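Local structure of glucose-inhibited division protein A-related protein, probable oxidoreductase (Thermus thermophilus, 2CUL) at residues G122-L131 and P174-F183. The protein binds flavin-adenine dinucleotide in a Rossmann-type fold and is probably an oxidoreductase related to the glucose-inhibited division protein A. Sequence-based numbering, arbitrary orientation.
Sequences GSFLGARLFL and PGYRVRYLAF. With FAD (flavin-adenine dinucleotide), chain B.
Leu129 packs on Val178 and Tyr176 on the flavin side of an antiparallel four-stranded sheet, in which strands 128-131 and 176-183 are the central pair of this FAD-binding, Rossmann-type protein. CG of Leu129 lies 3.8 Å from CG2 of Val178 and 3.6 Å from CD1 of Tyr176, approaching that ring obliquely; chi1 of -168° sets CG anti to the backbone N and leans the branch along the strand toward Tyr176. CB of Val178 in turn meets the flavin methyl C7M at 3.6 Å. Further along, CB of Ser123 sits over one face of the Tyr180 ring, a CH-pi contact 4.0 Å from the ring centroid, and CE2 of Tyr180 touches the second flavin methyl, C8M. OG of Ser123 is hydrogen-bonded to O of Gly139. Arg128 and Arg179, like Phe130 and Arg177, form hydrogen-bonded pairs; the N-H of Phe130 reaches O of Arg177 at 162°. On the opposite face, the Phe130 ring meets two arginines of the neighbouring strand. The chain of Arg177 bends at chi3, its guanidinium plane 15° from that of the ring; NH1 lies 3.5 Å from CD2 of Phe130, whose CB sits over one guanidinium face. CG of extended Arg179 meets the ring edge. Glu164 forms salt bridges with both arginines. Beyond the paired strands, where N of Leu181 hydrogen-bonds to O of Leu125, one water donates to O of Gly122 and O of Leu181 and accepts from N of Leu125, 2.8 Å away.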
ATOM      1  N   GLY A 122      -1.273   0.901  -4.053  1.00  5.75           N
ATOM      2  CA  GLY A 122      -1.324   2.148  -4.799  1.00  7.47           C
ATOM      3  C   GLY A 122      -1.646   2.074  -6.279  1.00  8.40           C
ATOM      4  O   GLY A 122      -2.607   1.429  -6.689  1.00  9.89           O
ATOM      5  N   SER A 123      -0.822   2.745  -7.077  1.00  7.86           N
ATOM      6  CA  SER A 123      -0.990   2.813  -8.526  1.00  8.40           C
ATOM      7  C   SER A 123      -0.154   1.776  -9.269  1.00  7.82           C
ATOM      8  O   SER A 123       0.198   1.979 -10.431  1.00  9.64           O
ATOM      9  CB  SER A 123      -0.595   4.215  -9.007  1.00  8.95           C
ATOM     10  OG  SER A 123       0.686   4.581  -8.503  1.00 10.12           O
ATOM     11  N   PHE A 124       0.147   0.660  -8.615  1.00  7.70           N
ATOM     12  CA  PHE A 124       0.986  -0.364  -9.226  1.00  8.04           C
ATOM     13  C   PHE A 124       0.299  -1.545  -9.908  1.00 11.18           C
ATOM     14  O   PHE A 124       0.967  -2.495 -10.314  1.00 13.65           O
ATOM     15  CB  PHE A 124       1.990  -0.872  -8.187  1.00  8.21           C
ATOM     16  CG  PHE A 124       3.053   0.132  -7.842  1.00  7.13           C
ATOM     17  CD1 PHE A 124       4.320   0.046  -8.410  1.00 10.01           C
ATOM     18  CD2 PHE A 124       2.774   1.195  -6.983  1.00  7.84           C
ATOM     19  CE1 PHE A 124       5.298   1.003  -8.132  1.00 10.18           C
ATOM     20  CE2 PHE A 124       3.741   2.156  -6.698  1.00  9.48           C
ATOM     21  CZ  PHE A 124       5.007   2.060  -7.274  1.00  8.17           C
ATOM     22  N   LEU A 125      -1.022  -1.502 -10.034  1.00 10.08           N
ATOM     23  CA  LEU A 125      -1.738  -2.578 -10.712  1.00  9.34           C
ATOM     24  C   LEU A 125      -2.005  -2.121 -12.146  1.00 10.92           C
ATOM     25  O   LEU A 125      -2.699  -1.131 -12.355  1.00 10.55           O
ATOM     26  CB  LEU A 125      -3.071  -2.872 -10.015  1.00  8.42           C
ATOM     27  CG  LEU A 125      -3.046  -3.443  -8.595  1.00  9.34           C
ATOM     28  CD1 LEU A 125      -4.475  -3.568  -8.087  1.00  9.41           C
ATOM     29  CD2 LEU A 125      -2.352  -4.792  -8.576  1.00  9.75           C
ATOM     30  N   GLY A 126      -1.439  -2.831 -13.122  1.00 11.63           N
ATOM     31  CA  GLY A 126      -1.636  -2.473 -14.519  1.00 12.39           C
ATOM     32  C   GLY A 126      -1.131  -1.077 -14.835  1.00 13.11           C
ATOM     33  O   GLY A 126      -1.678  -0.378 -15.691  1.00 14.75           O
ATOM     34  N   ALA A 127      -0.066  -0.679 -14.149  1.00 12.92           N
ATOM     35  CA  ALA A 127       0.509   0.651 -14.315  1.00 10.46           C
ATOM     36  C   ALA A 127       1.174   0.915 -15.659  1.00 13.21           C
ATOM     37  O   ALA A 127       1.909   0.080 -16.184  1.00 13.48           O
ATOM     38  CB  ALA A 127       1.508   0.919 -13.196  1.00 13.76           C
ATOM     39  N   ARG A 128       0.898   2.096 -16.202  1.00 11.43           N
ATOM     40  CA  ARG A 128       1.486   2.546 -17.458  1.00 11.88           C
ATOM     41  C   ARG A 128       1.896   3.988 -17.196  1.00 11.77           C
ATOM     42  O   ARG A 128       1.047   4.847 -16.949  1.00 12.61           O
ATOM     43  CB  ARG A 128       0.466   2.489 -18.597  1.00 14.63           C
ATOM     44  CG  ARG A 128      -0.183   1.131 -18.771  1.00 21.23           C
ATOM     45  CD  ARG A 128      -1.108   1.121 -19.977  1.00 30.26           C
ATOM     46  NE  ARG A 128      -0.363   1.003 -21.227  1.00 33.25           N
ATOM     47  CZ  ARG A 128      -0.904   1.114 -22.435  1.00 35.11           C
ATOM     48  NH1 ARG A 128      -2.202   1.355 -22.566  1.00 35.74           N
ATOM     49  NH2 ARG A 128      -0.150   0.964 -23.515  1.00 29.72           N
ATOM     50  N   LEU A 129       3.198   4.244 -17.230  1.00 12.18           N
ATOM     51  CA  LEU A 129       3.719   5.581 -16.975  1.00 13.51           C
ATOM     52  C   LEU A 129       4.098   6.247 -18.294  1.00 13.52           C
ATOM     53  O   LEU A 129       4.955   5.752 -19.026  1.00 14.34           O
ATOM     54  CB  LEU A 129       4.931   5.487 -16.043  1.00 12.60           C
ATOM     55  CG  LEU A 129       5.454   6.785 -15.420  1.00 11.81           C
ATOM     56  CD1 LEU A 129       6.238   6.451 -14.161  1.00 14.98           C
ATOM     57  CD2 LEU A 129       6.315   7.545 -16.423  1.00 13.85           C
ATOM     58  N   PHE A 130       3.444   7.367 -18.583  1.00 13.45           N
ATOM     59  CA  PHE A 130       3.673   8.119 -19.812  1.00 16.84           C
ATOM     60  C   PHE A 130       4.578   9.316 -19.552  1.00 17.88           C
ATOM     61  O   PHE A 130       4.165  10.301 -18.941  1.00 19.44           O
ATOM     62  CB  PHE A 130       2.332   8.592 -20.379  1.00 14.28           C
ATOM     63  CG  PHE A 130       1.354   7.476 -20.614  1.00 14.13           C
ATOM     64  CD1 PHE A 130       1.409   6.719 -21.779  1.00 18.65           C
ATOM     65  CD2 PHE A 130       0.406   7.154 -19.649  1.00 17.26           C
ATOM     66  CE1 PHE A 130       0.535   5.652 -21.981  1.00 18.88           C
ATOM     67  CE2 PHE A 130      -0.473   6.088 -19.839  1.00 16.66           C
ATOM     68  CZ  PHE A 130      -0.407   5.336 -21.008  1.00 17.31           C
ATOM     69  N   LEU A 131       5.814   9.221 -20.027  1.00 23.83           N
ATOM     70  CA  LEU A 131       6.794  10.285 -19.853  1.00 28.88           C
ATOM     71  C   LEU A 131       7.429  10.631 -21.194  1.00 32.08           C
ATOM     72  O   LEU A 131       8.339   9.946 -21.656  1.00 35.03           O
ATOM     73  CB  LEU A 131       7.873   9.841 -18.862  1.00 26.31           C
ATOM     74  CG  LEU A 131       9.043  10.794 -18.603  1.00 30.52           C
ATOM     75  CD1 LEU A 131       8.533  12.180 -18.250  1.00 32.74           C
ATOM     76  CD2 LEU A 131       9.895  10.231 -17.479  1.00 33.19           C
ATOM     77  N   PRO A 174      10.870  16.113 -15.425  1.00 36.87           N
ATOM     78  CA  PRO A 174       9.789  16.243 -16.409  1.00 35.08           C
ATOM     79  C   PRO A 174       8.446  15.794 -15.833  1.00 31.67           C
ATOM     80  O   PRO A 174       8.396  15.107 -14.812  1.00 33.74           O
ATOM     81  CB  PRO A 174      10.266  15.356 -17.556  1.00 38.71           C
ATOM     82  CG  PRO A 174      11.061  14.296 -16.849  1.00 36.74           C
ATOM     83  CD  PRO A 174      11.854  15.105 -15.858  1.00 36.96           C
ATOM     84  N   GLY A 175       7.361  16.202 -16.480  1.00 29.79           N
ATOM     85  CA  GLY A 175       6.045  15.816 -16.012  1.00 25.60           C
ATOM     86  C   GLY A 175       5.662  14.480 -16.611  1.00 21.63           C
ATOM     87  O   GLY A 175       6.208  14.082 -17.637  1.00 19.49           O
ATOM     88  N   TYR A 176       4.737  13.773 -15.971  1.00 16.43           N
ATOM     89  CA  TYR A 176       4.309  12.481 -16.487  1.00 15.03           C
ATOM     90  C   TYR A 176       2.954  12.074 -15.927  1.00 12.58           C
ATOM     91  O   TYR A 176       2.454  12.678 -14.978  1.00 13.20           O
ATOM     92  CB  TYR A 176       5.370  11.408 -16.185  1.00 15.68           C
ATOM     93  CG  TYR A 176       5.561  11.047 -14.722  1.00 14.44           C
ATOM     94  CD1 TYR A 176       4.763  10.081 -14.107  1.00 13.68           C
ATOM     95  CD2 TYR A 176       6.572  11.639 -13.964  1.00 13.88           C
ATOM     96  CE1 TYR A 176       4.972   9.710 -12.775  1.00 14.28           C
ATOM     97  CE2 TYR A 176       6.790  11.277 -12.631  1.00 12.31           C
ATOM     98  CZ  TYR A 176       5.988  10.308 -12.045  1.00 13.52           C
ATOM     99  OH  TYR A 176       6.220   9.922 -10.744  1.00 12.41           O
ATOM    100  N   ARG A 177       2.361  11.059 -16.540  1.00 14.75           N
ATOM    101  CA  ARG A 177       1.067  10.547 -16.107  1.00 12.69           C
ATOM    102  C   ARG A 177       1.188   9.056 -15.843  1.00 12.55           C
ATOM    103  O   ARG A 177       2.012   8.371 -16.451  1.00 14.58           O
ATOM    104  CB  ARG A 177       0.009  10.766 -17.196  1.00 15.66           C
ATOM    105  CG  ARG A 177      -0.452  12.201 -17.362  1.00 18.97           C
ATOM    106  CD  ARG A 177      -1.422  12.345 -18.534  1.00 21.51           C
ATOM    107  NE  ARG A 177      -0.792  12.048 -19.821  1.00 25.22           N
ATOM    108  CZ  ARG A 177      -0.951  10.914 -20.498  1.00 25.54           C
ATOM    109  NH1 ARG A 177      -1.727   9.949 -20.021  1.00 22.65           N
ATOM    110  NH2 ARG A 177      -0.333  10.746 -21.661  1.00 24.04           N
ATOM    111  N   VAL A 178       0.373   8.557 -14.921  1.00 11.79           N
ATOM    112  CA  VAL A 178       0.359   7.133 -14.628  1.00 11.40           C
ATOM    113  C   VAL A 178      -1.079   6.627 -14.665  1.00 13.55           C
ATOM    114  O   VAL A 178      -1.918   7.061 -13.873  1.00 12.87           O
ATOM    115  CB  VAL A 178       0.938   6.798 -13.231  1.00 11.66           C
ATOM    116  CG1 VAL A 178       0.751   5.306 -12.949  1.00  9.31           C
ATOM    117  CG2 VAL A 178       2.416   7.147 -13.169  1.00  9.53           C
ATOM    118  N   ARG A 179      -1.367   5.736 -15.606  1.00 10.27           N
ATOM    119  CA  ARG A 179      -2.690   5.144 -15.690  1.00 11.58           C
ATOM    120  C   ARG A 179      -2.577   3.835 -14.929  1.00 11.30           C
ATOM    121  O   ARG A 179      -1.618   3.080 -15.107  1.00 13.45           O
ATOM    122  CB  ARG A 179      -3.094   4.902 -17.146  1.00 16.01           C
ATOM    123  CG  ARG A 179      -3.405   6.186 -17.894  1.00 21.19           C
ATOM    124  CD  ARG A 179      -4.040   5.907 -19.243  1.00 28.78           C
ATOM    125  NE  ARG A 179      -4.397   7.140 -19.940  1.00 34.50           N
ATOM    126  CZ  ARG A 179      -4.991   7.183 -21.127  1.00 37.46           C
ATOM    127  NH1 ARG A 179      -5.300   6.056 -21.756  1.00 33.90           N
ATOM    128  NH2 ARG A 179      -5.278   8.351 -21.688  1.00 36.09           N
ATOM    129  N   TYR A 180      -3.545   3.574 -14.062  1.00  9.95           N
ATOM    130  CA  TYR A 180      -3.507   2.369 -13.255  1.00 11.21           C
ATOM    131  C   TYR A 180      -4.902   1.824 -13.031  1.00 10.59           C
ATOM    132  O   TYR A 180      -5.897   2.441 -13.418  1.00  9.82           O
ATOM    133  CB  TYR A 180      -2.845   2.683 -11.907  1.00  7.74           C
ATOM    134  CG  TYR A 180      -3.624   3.670 -11.063  1.00  8.90           C
ATOM    135  CD1 TYR A 180      -4.531   3.228 -10.101  1.00  9.39           C
ATOM    136  CD2 TYR A 180      -3.489   5.046 -11.257  1.00  9.22           C
ATOM    137  CE1 TYR A 180      -5.287   4.129  -9.349  1.00  9.85           C
ATOM    138  CE2 TYR A 180      -4.243   5.957 -10.510  1.00  8.63           C
ATOM    139  CZ  TYR A 180      -5.137   5.490  -9.561  1.00  7.68           C
ATOM    140  OH  TYR A 180      -5.892   6.382  -8.828  1.00 11.06           O
ATOM    141  N   LEU A 181      -4.965   0.657 -12.408  1.00  9.71           N
ATOM    142  CA  LEU A 181      -6.239   0.020 -12.126  1.00 10.61           C
ATOM    143  C   LEU A 181      -6.520  -0.018 -10.635  1.00 10.48           C
ATOM    144  O   LEU A 181      -5.644  -0.343  -9.835  1.00 10.44           O
ATOM    145  CB  LEU A 181      -6.249  -1.408 -12.670  1.00 10.13           C
ATOM    146  CG  LEU A 181      -6.104  -1.575 -14.181  1.00 12.13           C
ATOM    147  CD1 LEU A 181      -6.198  -3.051 -14.531  1.00 15.65           C
ATOM    148  CD2 LEU A 181      -7.198  -0.794 -14.894  1.00 14.33           C
ATOM    149  N   ALA A 182      -7.751   0.322 -10.273  1.00 10.10           N
ATOM    150  CA  ALA A 182      -8.180   0.298  -8.882  1.00  9.43           C
ATOM    151  C   ALA A 182      -9.314  -0.712  -8.798  1.00  9.13           C
ATOM    152  O   ALA A 182     -10.042  -0.915  -9.773  1.00 10.86           O
ATOM    153  CB  ALA A 182      -8.678   1.670  -8.454  1.00  8.98           C
ATOM    154  N   PHE A 183      -9.453  -1.361  -7.647  1.00  8.72           N
ATOM    155  CA  PHE A 183     -10.534  -2.320  -7.461  1.00  8.27           C
ATOM    156  C   PHE A 183     -11.856  -1.605  -7.699  1.00  9.47           C
ATOM    157  O   PHE A 183     -12.055  -0.476  -7.247  1.00 11.94           O
ATOM    158  CB  PHE A 183     -10.526  -2.869  -6.034  1.00  7.77           C
ATOM    159  CG  PHE A 183      -9.456  -3.886  -5.777  1.00  8.36           C
ATOM    160  CD1 PHE A 183      -9.598  -5.189  -6.238  1.00  9.37           C
ATOM    161  CD2 PHE A 183      -8.307  -3.545  -5.066  1.00  8.99           C
ATOM    162  CE1 PHE A 183      -8.614  -6.145  -5.995  1.00 10.26           C
ATOM    163  CE2 PHE A 183      -7.317  -4.491  -4.819  1.00  8.92           C
ATOM    164  CZ  PHE A 183      -7.469  -5.794  -5.282  1.00  9.14           C
TER
HETATM  165  PA  FAD B 301       1.852   4.156  -2.701  1.00  7.35           P
HETATM  166  O1A FAD B 301       2.185   4.258  -4.131  1.00  7.04           O
HETATM  167  O2A FAD B 301       2.263   5.241  -1.772  1.00  9.30           O
HETATM  168  O5B FAD B 301       2.441   2.794  -2.117  1.00  7.46           O
HETATM  169  C5B FAD B 301       2.210   1.561  -2.800  1.00  6.88           C
HETATM  170  C4B FAD B 301       3.320   0.620  -2.348  1.00  6.31           C
HETATM  171  O4B FAD B 301       2.933  -0.699  -2.733  1.00  6.30           O
HETATM  172  C3B FAD B 301       4.689   0.883  -3.008  1.00  8.52           C
HETATM  173  O3B FAD B 301       5.731   0.952  -2.059  1.00 11.66           O
HETATM  174  C2B FAD B 301       4.827  -0.261  -3.968  1.00  9.58           C
HETATM  175  O2B FAD B 301       6.141  -0.589  -4.354  1.00 10.34           O
HETATM  176  C1B FAD B 301       4.084  -1.368  -3.225  1.00  9.36           C
HETATM  177  N9A FAD B 301       3.630  -2.479  -4.059  1.00  8.53           N
HETATM  178  C8A FAD B 301       2.779  -2.414  -5.137  1.00  7.89           C
HETATM  179  N7A FAD B 301       2.562  -3.607  -5.679  1.00  8.94           N
HETATM  180  C5A FAD B 301       3.307  -4.478  -4.909  1.00  7.81           C
HETATM  181  C6A FAD B 301       3.493  -5.879  -4.978  1.00  7.36           C
HETATM  182  N6A FAD B 301       2.918  -6.654  -5.881  1.00  8.21           N
HETATM  183  N1A FAD B 301       4.325  -6.459  -4.033  1.00  8.14           N
HETATM  184  C2A FAD B 301       4.936  -5.677  -3.079  1.00  8.34           C
HETATM  185  N3A FAD B 301       4.797  -4.329  -2.965  1.00  6.27           N
HETATM  186  C4A FAD B 301       3.976  -3.781  -3.901  1.00  7.51           C
HETATM  187  N1  FAD B 301      -1.061  12.817  -4.028  1.00  8.31           N
HETATM  188  C2  FAD B 301      -0.563  13.961  -3.447  1.00 10.43           C
HETATM  189  O2  FAD B 301      -0.947  14.329  -2.364  1.00 11.25           O
HETATM  190  N3  FAD B 301       0.409  14.696  -4.143  1.00 10.27           N
HETATM  191  C4  FAD B 301       0.904  14.353  -5.383  1.00 12.94           C
HETATM  192  O4  FAD B 301       1.771  15.056  -5.945  1.00 14.37           O
HETATM  193  C4X FAD B 301       0.389  13.183  -5.979  1.00 11.20           C
HETATM  194  N5  FAD B 301       0.833  12.779  -7.231  1.00  8.90           N
HETATM  195  C5X FAD B 301       0.332  11.633  -7.822  1.00  7.34           C
HETATM  196  C6  FAD B 301       0.794  11.249  -9.080  1.00  9.40           C
HETATM  197  C7  FAD B 301       0.327  10.089  -9.728  1.00 11.64           C
HETATM  198  C7M FAD B 301       0.875   9.730 -11.087  1.00 12.23           C
HETATM  199  C8  FAD B 301      -0.660   9.284  -9.055  1.00 10.49           C
HETATM  200  C8M FAD B 301      -1.206   8.025  -9.673  1.00 11.13           C
HETATM  201  C9  FAD B 301      -1.145   9.665  -7.779  1.00 10.57           C
HETATM  202  C9A FAD B 301      -0.667  10.836  -7.135  1.00  9.12           C
HETATM  203  N10 FAD B 301      -1.128  11.259  -5.838  1.00  7.30           N
HETATM  204  C10 FAD B 301      -0.603  12.431  -5.264  1.00 10.25           C
HETATM  205  C1' FAD B 301      -2.184  10.486  -5.069  1.00  8.29           C
HETATM  206  C2' FAD B 301      -1.756   9.644  -3.846  1.00  8.60           C
HETATM  207  O2' FAD B 301      -1.512  10.495  -2.758  1.00  8.92           O
HETATM  208  C3' FAD B 301      -0.498   8.794  -4.115  1.00  9.38           C
HETATM  209  O3' FAD B 301      -0.701   7.903  -5.211  1.00  9.50           O
HETATM  210  C4' FAD B 301      -0.093   7.919  -2.912  1.00  9.60           C
HETATM  211  O4' FAD B 301       1.219   7.389  -3.087  1.00  8.11           O
HETATM  212  C5' FAD B 301      -1.125   6.785  -2.750  1.00  8.71           C
HETATM  213  O5' FAD B 301      -0.788   5.990  -1.602  1.00  7.20           O
HETATM  214  P   FAD B 301      -0.841   4.406  -1.612  1.00  7.81           P
HETATM  215  O1P FAD B 301      -0.474   4.017  -0.240  1.00  7.40           O
HETATM  216  O2P FAD B 301      -2.170   3.917  -2.113  1.00  8.29           O
HETATM  217  O3P FAD B 301       0.253   3.952  -2.650  1.00  6.38           O
HETATM  218  O   HOH W   1      -3.021   0.149  -9.056  1.00 10.92           O
HETATM  219  O   HOH W   2      -4.230   3.445 -21.282  1.00 26.82           O